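Local atomic coordinates of geranyltranstransferase (Roseobacter denitrificans, PDB entry 4LLS), a protein that probably condenses isopentenyl diphosphate with an allylic diphosphate, such as farnesyl diphosphate, to build the longer chains needed for carotenoids and diterpenes. Residues L94-L99 and D133-L138; L49-A54 and V129-A134. One frame throughout, in Å; residues are numbered along the deposited sequence.

Interaction 1 of 2, residues L94-L99 and D133-L138; sequences LHAYSL and DALQTL. With IPE (3-methylbut-3-enyl trihydrogen diphosphate), chain C; GST (geranyl S-thiolodiphosphate), chain D.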
# COMPACT_ATOMS: atom_id res chain seq x y z
N LEU A 94 -3.01 -4.56 -6.43
CA LEU A 94 -2.84 -3.11 -6.40
C LEU A 94 -4.08 -2.46 -7.04
O LEU A 94 -4.69 -1.55 -6.45
CB LEU A 94 -1.56 -2.71 -7.13
CG LEU A 94 -0.89 -1.35 -6.84
CD1 LEU A 94 -1.82 -0.16 -7.08
CD2 LEU A 94 -0.32 -1.32 -5.44
N HIS A 95 -4.43 -2.87 -8.24
CA HIS A 95 -5.62 -2.38 -8.91
C HIS A 95 -6.82 -2.53 -8.01
O HIS A 95 -7.66 -1.61 -7.89
CB HIS A 95 -5.72 -3.15 -10.21
CG HIS A 95 -6.98 -2.93 -10.96
ND1 HIS A 95 -7.34 -1.72 -11.48
CD2 HIS A 95 -7.89 -3.83 -11.41
CE1 HIS A 95 -8.47 -1.86 -12.16
NE2 HIS A 95 -8.81 -3.14 -12.15
N ALA A 96 -7.01 -3.71 -7.43
CA ALA A 96 -8.18 -3.94 -6.58
C ALA A 96 -8.21 -2.96 -5.44
O ALA A 96 -9.29 -2.44 -5.10
CB ALA A 96 -8.22 -5.34 -6.04
N TYR A 97 -7.08 -2.70 -4.82
CA TYR A 97 -7.04 -1.76 -3.69
C TYR A 97 -7.53 -0.40 -4.15
O TYR A 97 -8.36 0.26 -3.47
CB TYR A 97 -5.62 -1.67 -3.08
CG TYR A 97 -4.99 -0.30 -3.07
CD1 TYR A 97 -5.45 0.71 -2.23
CD2 TYR A 97 -3.86 -0.04 -3.79
CE1 TYR A 97 -4.89 1.96 -2.28
CE2 TYR A 97 -3.19 1.16 -3.72
CZ TYR A 97 -3.73 2.19 -2.98
OH TYR A 97 -3.18 3.45 -3.00
N SER A 98 -7.06 0.04 -5.31
CA SER A 98 -7.41 1.37 -5.81
C SER A 98 -8.91 1.50 -6.01
O SER A 98 -9.48 2.55 -5.75
CB SER A 98 -6.63 1.71 -7.11
OG SER A 98 -7.19 1.03 -8.26
N LEU A 99 -9.56 0.42 -6.42
CA LEU A 99 -11.01 0.46 -6.69
C LEU A 99 -11.78 0.45 -5.36
O LEU A 99 -12.82 1.13 -5.25
CB LEU A 99 -11.47 -0.70 -7.56
CG LEU A 99 -10.84 -0.80 -8.95
CD1 LEU A 99 -11.41 -2.00 -9.70
CD2 LEU A 99 -10.95 0.48 -9.75
N ASP A 133 -6.08 -1.06 2.17
CA ASP A 133 -4.75 -0.85 2.72
C ASP A 133 -3.97 -2.18 2.62
O ASP A 133 -2.81 -2.21 2.15
CB ASP A 133 -4.83 -0.37 4.16
CG ASP A 133 -5.19 1.08 4.29
OD1 ASP A 133 -5.14 1.80 3.29
OD2 ASP A 133 -5.51 1.48 5.44
N ALA A 134 -4.60 -3.30 3.05
CA ALA A 134 -3.93 -4.58 3.11
C ALA A 134 -3.68 -5.12 1.71
O ALA A 134 -2.77 -5.94 1.53
CB ALA A 134 -4.71 -5.60 3.95
N LEU A 135 -4.53 -4.76 0.76
CA LEU A 135 -4.34 -5.19 -0.63
C LEU A 135 -3.17 -4.49 -1.28
O LEU A 135 -2.43 -5.11 -2.05
CB LEU A 135 -5.62 -5.01 -1.45
CG LEU A 135 -6.70 -6.07 -1.23
CD1 LEU A 135 -7.99 -5.61 -1.88
CD2 LEU A 135 -6.27 -7.43 -1.73
N GLN A 136 -2.97 -3.22 -0.96
CA GLN A 136 -1.77 -2.55 -1.40
C GLN A 136 -0.55 -3.31 -0.84
O GLN A 136 0.43 -3.60 -1.55
CB GLN A 136 -1.73 -1.07 -1.06
CG GLN A 136 -0.36 -0.48 -1.50
CD GLN A 136 -0.08 0.99 -1.31
OE1 GLN A 136 1.02 1.42 -1.64
NE2 GLN A 136 -1.00 1.74 -0.79
N THR A 137 -0.59 -3.64 0.45
CA THR A 137 0.53 -4.30 1.07
C THR A 137 0.79 -5.67 0.40
O THR A 137 1.94 -6.05 0.12
CB THR A 137 0.31 -4.52 2.57
OG1 THR A 137 -0.27 -3.34 3.13
CG2 THR A 137 1.63 -4.84 3.22
N LEU A 138 -0.31 -6.35 0.09
CA LEU A 138 -0.23 -7.68 -0.49
C LEU A 138 0.45 -7.59 -1.88
O LEU A 138 1.25 -8.44 -2.26
CB LEU A 138 -1.62 -8.28 -0.62
CG LEU A 138 -1.62 -9.70 -1.16
CD1 LEU A 138 -0.98 -10.65 -0.14
CD2 LEU A 138 -3.05 -10.14 -1.46
C1 IPE C . -11.76 -0.06 -13.90
O1 IPE C . -10.77 -0.92 -14.50
C2 IPE C . -11.05 1.16 -13.31
C3 IPE C . -10.31 1.93 -14.38
C4 IPE C . -9.00 2.15 -14.31
C5 IPE C . -11.09 2.60 -15.47
PA IPE C . -11.23 -2.22 -15.29
O1A IPE C . -12.29 -1.85 -16.34
O2A IPE C . -10.01 -2.86 -15.79
O3A IPE C . -11.89 -3.14 -14.18
PB IPE C . -11.96 -4.72 -13.83
O1B IPE C . -13.28 -4.91 -13.10
O2B IPE C . -11.91 -5.48 -15.13
O3B IPE C . -10.71 -4.95 -13.01
PA GST D . -14.70 3.34 -12.68
O1A GST D . -14.48 1.85 -12.91
O2A GST D . -15.55 4.02 -13.73
O3A GST D . -15.14 3.66 -11.25
O1B GST D . -13.24 3.96 -12.80
PB GST D . -12.96 5.52 -12.89
O2B GST D . -13.27 6.10 -14.21
O3B GST D . -13.66 6.25 -11.70
S1 GST D . -10.99 5.57 -12.69
C1 GST D . -10.89 4.79 -11.12
C2 GST D . -9.67 5.22 -10.33
C3 GST D . -8.53 4.52 -10.34
C10 GST D . -8.35 3.33 -11.22
C4 GST D . -7.35 4.97 -9.55
C5 GST D . -7.83 5.36 -8.15
C6 GST D . -6.69 5.82 -7.29
C7 GST D . -6.68 5.74 -5.95
C9 GST D . -7.79 5.21 -5.06
C8 GST D . -5.41 6.21 -5.32
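Q136 NE2, which lies against the Y97 ring, is hydrogen-bonded to the backbone O of D133 of the second subunit. OE1 of the same amide is hydrogen-bonded to T137 OG1 of that subunit, so both ends of the amide are fixed. Y97 and Q136 carry the helix contact itself. Q136 has its CG anti to the backbone N (chi1 177°) and is extended beyond. The chain therefore runs along one face of the Y97 ring, with the amide nearly parallel to it, the planes 16° apart. Q136 CB makes a CH-pi contact over that face, 3.8 Å from the centroid of the Y97 ring. Farther out, Q136 NE2 lies 3.5 Å from Y97 CZ. L135 packs against the base of the tyrosine, its CB 3.7 Å from Y97 CB, and its CD1 meets A96 CB. The H95 ring reaches the substrate, with NE2 donating to O3B of isopentenyl diphosphate at 2.8 Å. S98 OG donates to H95 O at 2.7 Å, and L99 N donates to the same oxygen at 3.1 Å. S98 runs beside the geranyl chain of the thiolodiphosphate. Segments 94-99 and 133-138, on helices 81-102 and 125-144, run nearly antiparallel at 163°, their axes 7.9 Å apart. Helix 50-59 touches A96 and L135; helix 171-184 touches L94 and Y97.

Interaction 2 of 2, residues L49-A54 and V129-A134; sequences LPIVEA and VLAGDA. With GST (geranyl S-thiolodiphosphate), chain I.
I51 and A54 meet 129-134 through apolar side chains, partly against backbone, with no hydrogen bond between the two segments. Side chain on side chain, I51 CD1 lies 4.0 Å from A134 CB, while its CG1 comes to 4.2 Å from L130 CB. A54 CB touches A131 CB at 3.8 Å, one methyl against another. Side chain on backbone, I51 CG1 rests 3.9 Å from A131 N. In return, A131 CB leans on the carbonyl of I51, 4.0 Å from I51 O. With CG1 anti to its own N (chi1 -175°), I51 carries its long branch against L130, A131 and A134. This belongs to the all-helical isoprenyl diphosphate synthase fold, where segment 50-54 of helix 50-59 crosses 129-134 of helix 125-144 at -64°, with axes 8.8 Å apart. Replacing I51 by alanine removes everything beyond CB and is likely to open a gap beside L130, A131 and A134 and to lose the packing on A176 of the second subunit. L130 also reaches a ligand with its far end: its CD2 lies 3.4 Å from C9, at the tail end of the geranyl thiolodiphosphate bound in the second subunit. Nearby, L130 packs on Q175 of that subunit, and D133 OD2 bonds H101 ND1 of the same partner.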
# COMPACT_ATOMS: atom_id res chain seq x y z
N LEU A 49 -11.37 -13.42 8.95
CA LEU A 49 -11.98 -12.26 9.55
C LEU A 49 -12.59 -11.40 8.45
O LEU A 49 -12.24 -11.55 7.28
CB LEU A 49 -10.91 -11.46 10.30
CG LEU A 49 -10.27 -12.26 11.43
CD1 LEU A 49 -9.12 -11.45 12.03
CD2 LEU A 49 -11.29 -12.65 12.49
N PRO A 50 -13.48 -10.47 8.81
CA PRO A 50 -14.16 -9.70 7.79
C PRO A 50 -13.20 -8.99 6.84
O PRO A 50 -13.41 -8.99 5.64
CB PRO A 50 -14.99 -8.69 8.59
CG PRO A 50 -15.32 -9.44 9.84
CD PRO A 50 -14.15 -10.34 10.12
N ILE A 51 -12.12 -8.43 7.37
CA ILE A 51 -11.21 -7.72 6.50
C ILE A 51 -10.67 -8.63 5.40
O ILE A 51 -10.48 -8.19 4.26
CB ILE A 51 -10.08 -7.07 7.31
CG1 ILE A 51 -9.22 -6.21 6.39
CG2 ILE A 51 -9.31 -8.13 8.08
CD1 ILE A 51 -7.97 -6.90 5.92
N VAL A 52 -10.34 -9.86 5.75
CA VAL A 52 -9.78 -10.81 4.79
C VAL A 52 -10.85 -11.30 3.81
O VAL A 52 -10.59 -11.48 2.61
CB VAL A 52 -9.11 -12.00 5.52
CG1 VAL A 52 -8.62 -13.06 4.56
CG2 VAL A 52 -7.96 -11.51 6.37
N GLU A 53 -12.07 -11.50 4.30
CA GLU A 53 -13.18 -11.80 3.40
C GLU A 53 -13.40 -10.66 2.39
O GLU A 53 -13.70 -10.90 1.22
CB GLU A 53 -14.44 -12.08 4.21
CG GLU A 53 -14.31 -13.38 4.99
CD GLU A 53 -15.52 -13.72 5.83
OE1 GLU A 53 -16.61 -13.14 5.61
OE2 GLU A 53 -15.38 -14.59 6.72
N ALA A 54 -13.27 -9.43 2.87
CA ALA A 54 -13.35 -8.23 2.02
C ALA A 54 -12.20 -8.15 0.99
O ALA A 54 -12.41 -7.79 -0.16
CB ALA A 54 -13.39 -6.97 2.86
N VAL A 129 -11.65 0.68 3.98
CA VAL A 129 -10.36 1.35 4.10
C VAL A 129 -9.26 0.33 4.39
O VAL A 129 -8.21 0.31 3.69
CB VAL A 129 -10.38 2.43 5.18
CG1 VAL A 129 -8.95 2.94 5.45
CG2 VAL A 129 -11.31 3.59 4.80
N LEU A 130 -9.50 -0.56 5.33
CA LEU A 130 -8.45 -1.47 5.77
C LEU A 130 -8.20 -2.56 4.74
O LEU A 130 -7.05 -2.96 4.53
CB LEU A 130 -8.75 -2.08 7.17
CG LEU A 130 -8.72 -1.07 8.33
CD1 LEU A 130 -9.20 -1.80 9.57
CD2 LEU A 130 -7.34 -0.49 8.56
N ALA A 131 -9.26 -3.05 4.09
CA ALA A 131 -9.06 -4.06 3.07
C ALA A 131 -8.25 -3.46 1.92
O ALA A 131 -7.37 -4.16 1.40
CB ALA A 131 -10.40 -4.59 2.55
N GLY A 132 -8.54 -2.24 1.48
CA GLY A 132 -7.74 -1.61 0.45
C GLY A 132 -6.30 -1.44 0.91
O GLY A 132 -5.38 -1.73 0.16
N ASP A 133 -6.08 -1.06 2.17
CA ASP A 133 -4.75 -0.85 2.72
C ASP A 133 -3.97 -2.18 2.62
O ASP A 133 -2.81 -2.21 2.15
CB ASP A 133 -4.83 -0.37 4.16
CG ASP A 133 -5.19 1.08 4.29
OD1 ASP A 133 -5.14 1.80 3.29
OD2 ASP A 133 -5.51 1.48 5.44
N ALA A 134 -4.60 -3.30 3.05
CA ALA A 134 -3.93 -4.58 3.11
C ALA A 134 -3.68 -5.12 1.71
O ALA A 134 -2.77 -5.94 1.53
CB ALA A 134 -4.71 -5.60 3.95
PA GST I . -3.00 5.95 19.50
O1A GST I . -3.41 5.73 20.96
O2A GST I . -4.12 6.45 18.60
O3A GST I . -1.69 6.66 19.30
O1B GST I . -2.71 4.51 18.96
PB GST I . -3.69 3.34 19.33
O2B GST I . -5.07 3.65 18.94
O3B GST I . -3.54 2.92 20.89
S1 GST I . -2.91 1.94 18.17
C1 GST I . -2.83 2.98 16.74
C2 GST I . -3.00 2.13 15.51
C3 GST I . -1.95 1.70 14.82
C10 GST I . -0.55 2.02 15.26
C4 GST I . -2.16 0.79 13.65
C5 GST I . -3.36 1.27 12.82
C6 GST I . -3.48 0.30 11.69
C7 GST I . -4.05 0.56 10.51
C9 GST I . -4.04 -0.58 9.54
C8 GST I . -4.62 1.88 10.10

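Helix 125-144 serves both interactions, which share D133 and A134 and have centres 9 Å apart. They touch where Y97 CB of interaction 1 lies 3.2 Å from G132 O of interaction 2. The helix thus has helix 81-102 packed on one part of its surface and helix 50-59 on another. Two active sites border this region. Interaction 1 backs the chain's own site: H95 and L99 line the isopentenyl diphosphate pocket and S98 the geranyl thiolodiphosphate pocket. The Y97 side chain is about 13 Å from a bound calcium ion. Interaction 2 lies by the second subunit's site, where L130 meets the geranyl tail. That placement is consistent with each subunit helping to close the far end of its partner's pocket.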